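Local coordinates for proteasome activator protein PA26 (Trypanosoma brucei, PDB 1YAR), which probably binds the end of the 20S proteasome as an 11S-type activator ring and opens its gate, thereby raising access of peptides to the proteolytic chamber, at residues O[17-22]-O[98-103]; O[143-148]-O[200-205]. One frame throughout, in Å; residues are numbered along the deposited sequence.

Contact 1. Residues O[17-22]-O[98-103]; sequences NLRDSY and IAIRIP
The end of helix 11-21 meets the chain leaving helix 71-99, with R19 and I100 closest at 6.8 Å between CA atoms; Y22 has already left helical geometry, and a type I turn runs from A99 to I102. Two arginines reach across tip to tip: R19 takes one backbone carbonyl of the other segment and R101 takes two. R19, extended from CG to NE, sends NE to I100 O at 2.8 Å, in the plane of that carbonyl. R101 returns the grip end-on: NH1 meets Y22 O at 2.7 Å (N-H...O 152°), nearly along the C=O axis, and NH2 shares the same oxygen at 3.0 Å. R101 NH2 also reaches R19 O at 2.9 Å, from above that carbonyl's plane. R101 thus holds the last turn of helix 11-21 and the residue after it through their carbonyls. The turn is the start of the connection between helices 71-99 and 111-130 that in 11S activators carries the activation loop. R19 CG lies 4.0 Å over the centre of the R101 guanidinium, so aliphatic chain covers that face while Y22 O sits in plane at the edge. The two guanidinium planes are 34° apart. Beside this polar exchange, I100 holds CG1 in the crowded position between N and C (chi1 68°). With chi2 extended, I100 CD1 then reaches Y22 CB at 3.8 Å, and I100 CG2 faces L18 CG at 4.1 Å. R101 NH1 is further tied to V97 O, and R19 NH2 to N216 OD1 of the second subunit, whose R212 packs on L18, Y22 and I100.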
loop_
_atom_site.group_PDB
_atom_site.type_symbol
_atom_site.label_atom_id
_atom_site.label_comp_id
_atom_site.label_asym_id
_atom_site.label_seq_id
_atom_site.Cartn_x
_atom_site.Cartn_y
_atom_site.Cartn_z
ATOM N N ASN O 17 33.838 2.815 94.864
ATOM C CA ASN O 17 33.953 2.573 96.318
ATOM C C ASN O 17 32.612 2.706 97.026
ATOM O O ASN O 17 32.252 1.891 97.875
ATOM C CB ASN O 17 34.910 3.556 96.979
ATOM C CG ASN O 17 36.349 3.362 96.549
ATOM O OD1 ASN O 17 36.686 2.402 95.842
ATOM N ND2 ASN O 17 37.215 4.296 96.964
ATOM N N LEU O 18 31.908 3.782 96.685
ATOM C CA LEU O 18 30.531 4.003 97.105
ATOM C C LEU O 18 29.653 2.784 96.809
ATOM O O LEU O 18 29.035 2.228 97.716
ATOM C CB LEU O 18 30.005 5.250 96.376
ATOM C CG LEU O 18 29.165 6.291 97.110
ATOM C CD1 LEU O 18 29.721 6.603 98.490
ATOM C CD2 LEU O 18 29.033 7.571 96.274
ATOM N N ARG O 19 29.615 2.353 95.545
ATOM C CA ARG O 19 28.713 1.277 95.130
ATOM C C ARG O 19 29.133 -0.096 95.658
ATOM O O ARG O 19 28.289 -0.953 95.928
ATOM C CB ARG O 19 28.522 1.270 93.603
ATOM C CG ARG O 19 27.804 2.531 93.090
ATOM C CD ARG O 19 27.574 2.570 91.586
ATOM N NE ARG O 19 27.100 3.890 91.156
ATOM C CZ ARG O 19 27.056 4.304 89.894
ATOM N NH1 ARG O 19 27.492 3.519 88.917
ATOM N NH2 ARG O 19 26.619 5.525 89.612
ATOM N N ASP O 20 30.439 -0.300 95.816
ATOM C CA ASP O 20 30.958 -1.524 96.441
ATOM C C ASP O 20 30.587 -1.650 97.916
ATOM O O ASP O 20 30.486 -2.762 98.422
ATOM C CB ASP O 20 32.494 -1.607 96.312
ATOM C CG ASP O 20 32.957 -1.908 94.889
ATOM O OD1 ASP O 20 32.115 -2.216 94.017
ATOM O OD2 ASP O 20 34.160 -1.856 94.544
ATOM N N SER O 21 30.388 -0.510 98.577
ATOM C CA SER O 21 30.081 -0.449 100.014
ATOM C C SER O 21 28.594 -0.612 100.341
ATOM O O SER O 21 28.241 -0.999 101.462
ATOM C CB SER O 21 30.606 0.853 100.625
ATOM O OG SER O 21 29.975 1.989 100.053
ATOM N N TYR O 22 27.740 -0.295 99.363
ATOM C CA TYR O 22 26.290 -0.451 99.470
ATOM C C TYR O 22 25.789 -1.115 98.201
ATOM O O TYR O 22 25.547 -0.454 97.197
ATOM C CB TYR O 22 25.643 0.923 99.688
ATOM C CG TYR O 22 25.873 1.430 101.097
ATOM C CD1 TYR O 22 27.020 2.161 101.440
ATOM C CD2 TYR O 22 24.952 1.145 102.095
ATOM C CE1 TYR O 22 27.220 2.594 102.760
ATOM C CE2 TYR O 22 25.143 1.571 103.391
ATOM C CZ TYR O 22 26.261 2.285 103.715
ATOM O OH TYR O 22 26.381 2.677 105.024
ATOM N N ILE O 98 19.937 2.609 96.258
ATOM C CA ILE O 98 19.316 3.264 95.091
ATOM C C ILE O 98 19.950 4.621 94.738
ATOM O O ILE O 98 20.374 4.841 93.593
ATOM C CB ILE O 98 17.787 3.389 95.294
ATOM C CG1 ILE O 98 17.183 2.006 95.567
ATOM C CG2 ILE O 98 17.154 4.026 94.063
ATOM C CD1 ILE O 98 15.762 2.057 96.146
ATOM N N ALA O 99 20.026 5.527 95.710
ATOM C CA ALA O 99 20.435 6.902 95.436
ATOM C C ALA O 99 21.830 7.026 94.826
ATOM O O ALA O 99 22.071 7.904 93.989
ATOM C CB ALA O 99 20.319 7.777 96.685
ATOM N N ILE O 100 22.744 6.147 95.224
ATOM C CA ILE O 100 24.098 6.181 94.664
ATOM C C ILE O 100 24.190 5.510 93.285
ATOM O O ILE O 100 25.287 5.414 92.722
ATOM C CB ILE O 100 25.160 5.569 95.667
ATOM C CG1 ILE O 100 24.941 4.058 95.833
ATOM C CG2 ILE O 100 25.073 6.278 97.009
ATOM C CD1 ILE O 100 25.927 3.368 96.844
ATOM N N ARG O 101 23.065 5.014 92.759
ATOM C CA ARG O 101 23.029 4.505 91.374
ATOM C C ARG O 101 22.076 5.274 90.448
ATOM O O ARG O 101 21.795 4.843 89.325
ATOM C CB ARG O 101 22.705 3.014 91.357
ATOM C CG ARG O 101 23.765 2.155 92.024
ATOM C CD ARG O 101 23.350 0.708 92.238
ATOM N NE ARG O 101 24.487 -0.101 92.703
ATOM C CZ ARG O 101 24.921 -0.184 93.961
ATOM N NH1 ARG O 101 24.318 0.487 94.947
ATOM N NH2 ARG O 101 25.977 -0.956 94.235
ATOM N N ILE O 102 21.581 6.416 90.905
ATOM C CA ILE O 102 20.817 7.300 90.010
ATOM C C ILE O 102 21.825 7.800 88.995
ATOM O O ILE O 102 22.858 8.321 89.390
ATOM C CB ILE O 102 20.158 8.454 90.795
ATOM C CG1 ILE O 102 19.040 7.903 91.687
ATOM C CG2 ILE O 102 19.604 9.533 89.823
ATOM C CD1 ILE O 102 18.579 8.900 92.773
ATOM N N PRO O 103 21.569 7.586 87.699
ATOM C CA PRO O 103 22.595 7.848 86.680
ATOM C C PRO O 103 22.686 9.299 86.248
ATOM O O PRO O 103 21.909 10.145 86.726
ATOM C CB PRO O 103 22.147 6.969 85.503
ATOM C CG PRO O 103 20.631 6.929 85.617
ATOM C CD PRO O 103 20.341 7.003 87.121
#

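Contact 2. Residues O[143-148]-O[200-205]; sequences PTPIGM and VELATT
P145 and I146 press on the surface of helix 183-226 around A203, whose small methyl lets the loop backbone come close: the CA atoms of P145 and A203 are 5.4 Å apart. The contact is mainly apolar. The P145 ring crosses L202 obliquely and brings CG to L202 CB at 3.7 Å; the same P145 CG stands 3.9 Å from A203 N, so the ring rests on the helix backbone as well as on side chains. P145 CD lies 4.0 Å from A203 CA. I146 touches with its methyl CG2, which lies 3.6 Å from A203 CB and 4.2 Å from V200 N. I146 has CG1 anti to its backbone N (chi1 -154°), which leaves CG2 in the crowded position between N and C, pointed at the helix. The A203 methyl is thus met by I146 CG2, with P145 CD also near it.

Backbone shape sets this up: the proline ring restricts phi of P145, and I146 is extended, so that both consecutive residues direct their CB atoms to the helix. The loop between helices 111-130 and 150-166 is in this way laid on the long C-terminal helix of the bundle. Just before the contact, T144 OG1 is hydrogen-bonded to T130 O at the end of helix 111-130, tying the loop back to the helix it came from. Beyond it, G147 N bonds to E135 OE2 of the third subunit, and Y149 of that subunit packs on L202. A203 also touches Y80 of helix 71-99, and V200 touches L77 of that helix and I45 of helix 24-57.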
loop_
_atom_site.group_PDB
_atom_site.type_symbol
_atom_site.label_atom_id
_atom_site.label_comp_id
_atom_site.label_asym_id
_atom_site.label_seq_id
_atom_site.Cartn_x
_atom_site.Cartn_y
_atom_site.Cartn_z
ATOM N N PRO O 143 -0.283 11.340 109.077
ATOM C CA PRO O 143 -1.309 10.320 108.842
ATOM C C PRO O 143 -1.152 9.031 109.685
ATOM O O PRO O 143 -2.081 8.217 109.766
ATOM C CB PRO O 143 -1.158 10.013 107.344
ATOM C CG PRO O 143 0.322 10.305 107.029
ATOM C CD PRO O 143 0.691 11.413 107.971
ATOM N N THR O 144 -0.004 8.840 110.313
ATOM C CA THR O 144 0.192 7.646 111.124
ATOM C C THR O 144 -0.451 7.889 112.507
ATOM O O THR O 144 -0.439 9.024 113.005
ATOM C CB THR O 144 1.711 7.325 111.192
ATOM O OG1 THR O 144 1.932 6.042 111.797
ATOM C CG2 THR O 144 2.425 8.303 112.107
ATOM N N PRO O 145 -1.084 6.875 113.101
ATOM C CA PRO O 145 -1.720 7.058 114.415
ATOM C C PRO O 145 -0.741 7.511 115.505
ATOM O O PRO O 145 -1.117 8.257 116.415
ATOM C CB PRO O 145 -2.298 5.674 114.718
ATOM C CG PRO O 145 -2.546 5.106 113.352
ATOM C CD PRO O 145 -1.325 5.524 112.558
ATOM N N ILE O 146 0.512 7.083 115.383
ATOM C CA ILE O 146 1.540 7.454 116.330
ATOM C C ILE O 146 2.904 7.319 115.662
ATOM O O ILE O 146 3.144 6.366 114.920
ATOM C CB ILE O 146 1.403 6.615 117.648
ATOM C CG1 ILE O 146 1.989 7.372 118.829
ATOM C CG2 ILE O 146 1.943 5.185 117.514
ATOM C CD1 ILE O 146 1.714 6.669 120.186
ATOM N N GLY O 147 3.778 8.280 115.903
ATOM C CA GLY O 147 5.107 8.240 115.308
ATOM C C GLY O 147 6.235 7.729 116.186
ATOM O O GLY O 147 6.010 7.172 117.256
ATOM N N MET O 148 7.461 7.981 115.739
ATOM C CA MET O 148 8.690 7.492 116.376
ATOM C C MET O 148 8.992 8.033 117.774
ATOM O O MET O 148 9.800 7.459 118.515
ATOM C CB MET O 148 9.878 7.834 115.491
ATOM C CG MET O 148 10.072 6.887 114.358
ATOM S SD MET O 148 11.721 7.065 113.714
ATOM C CE MET O 148 12.634 6.155 114.964
ATOM N N VAL O 200 -0.761 2.428 119.230
ATOM C CA VAL O 200 0.221 1.380 118.921
ATOM C C VAL O 200 -0.401 0.220 118.128
ATOM O O VAL O 200 0.203 -0.245 117.168
ATOM C CB VAL O 200 0.959 0.872 120.193
ATOM C CG1 VAL O 200 1.868 -0.295 119.838
ATOM C CG2 VAL O 200 1.781 2.012 120.808
ATOM N N GLU O 201 -1.602 -0.234 118.506
ATOM C CA GLU O 201 -2.278 -1.305 117.745
ATOM C C GLU O 201 -2.534 -0.898 116.282
ATOM O O GLU O 201 -2.306 -1.680 115.365
ATOM C CB GLU O 201 -3.625 -1.710 118.348
ATOM C CG GLU O 201 -3.595 -2.326 119.740
ATOM C CD GLU O 201 -5.006 -2.610 120.252
ATOM O OE1 GLU O 201 -5.455 -1.919 121.201
ATOM O OE2 GLU O 201 -5.688 -3.494 119.679
ATOM N N LEU O 202 -3.038 0.318 116.096
ATOM C CA LEU O 202 -3.316 0.856 114.766
ATOM C C LEU O 202 -2.041 1.110 113.975
ATOM O O LEU O 202 -1.965 0.752 112.796
ATOM C CB LEU O 202 -4.115 2.151 114.879
ATOM C CG LEU O 202 -5.455 2.095 115.620
ATOM C CD1 LEU O 202 -5.967 3.519 115.800
ATOM C CD2 LEU O 202 -6.491 1.210 114.911
ATOM N N ALA O 203 -1.058 1.762 114.605
ATOM C CA ALA O 203 0.207 2.058 113.929
ATOM C C ALA O 203 0.950 0.792 113.500
ATOM O O ALA O 203 1.516 0.768 112.407
ATOM C CB ALA O 203 1.091 2.929 114.786
ATOM N N THR O 204 0.959 -0.253 114.338
ATOM C CA THR O 204 1.610 -1.519 113.932
ATOM C C THR O 204 0.964 -2.133 112.697
ATOM O O THR O 204 1.677 -2.607 111.798
ATOM C CB THR O 204 1.674 -2.585 115.060
ATOM O OG1 THR O 204 0.386 -2.750 115.649
ATOM C CG2 THR O 204 2.607 -2.133 116.205
ATOM N N THR O 205 -0.365 -2.120 112.668
ATOM C CA THR O 205 -1.132 -2.590 111.511
ATOM C C THR O 205 -0.742 -1.807 110.248
ATOM O O THR O 205 -0.410 -2.399 109.218
ATOM C CB THR O 205 -2.642 -2.469 111.811
ATOM O OG1 THR O 205 -3.015 -3.440 112.798
ATOM C CG2 THR O 205 -3.468 -2.873 110.628
#

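From the N terminus the chain runs through helix 11-21, along helices 24-57 and 71-99, and back to close contact 1, a long loop that is almost all helix. After helix 111-130 the loop holding 143-148 opens contact 2, which closes only on helix 183-226, with helix 150-166 between. The two are in series and neither nests nor crosses; the centres of contact 1 and contact 2 lie 32 Å apart, and the nearest atoms of contact 1 and contact 2 about 17 Å. Contact 1 ties the N-terminal helix to the turn near one end of the elongated bundle, and contact 2 joins the inter-helix loop to the C-terminal helix near its middle. Both also meet neighbouring subunits.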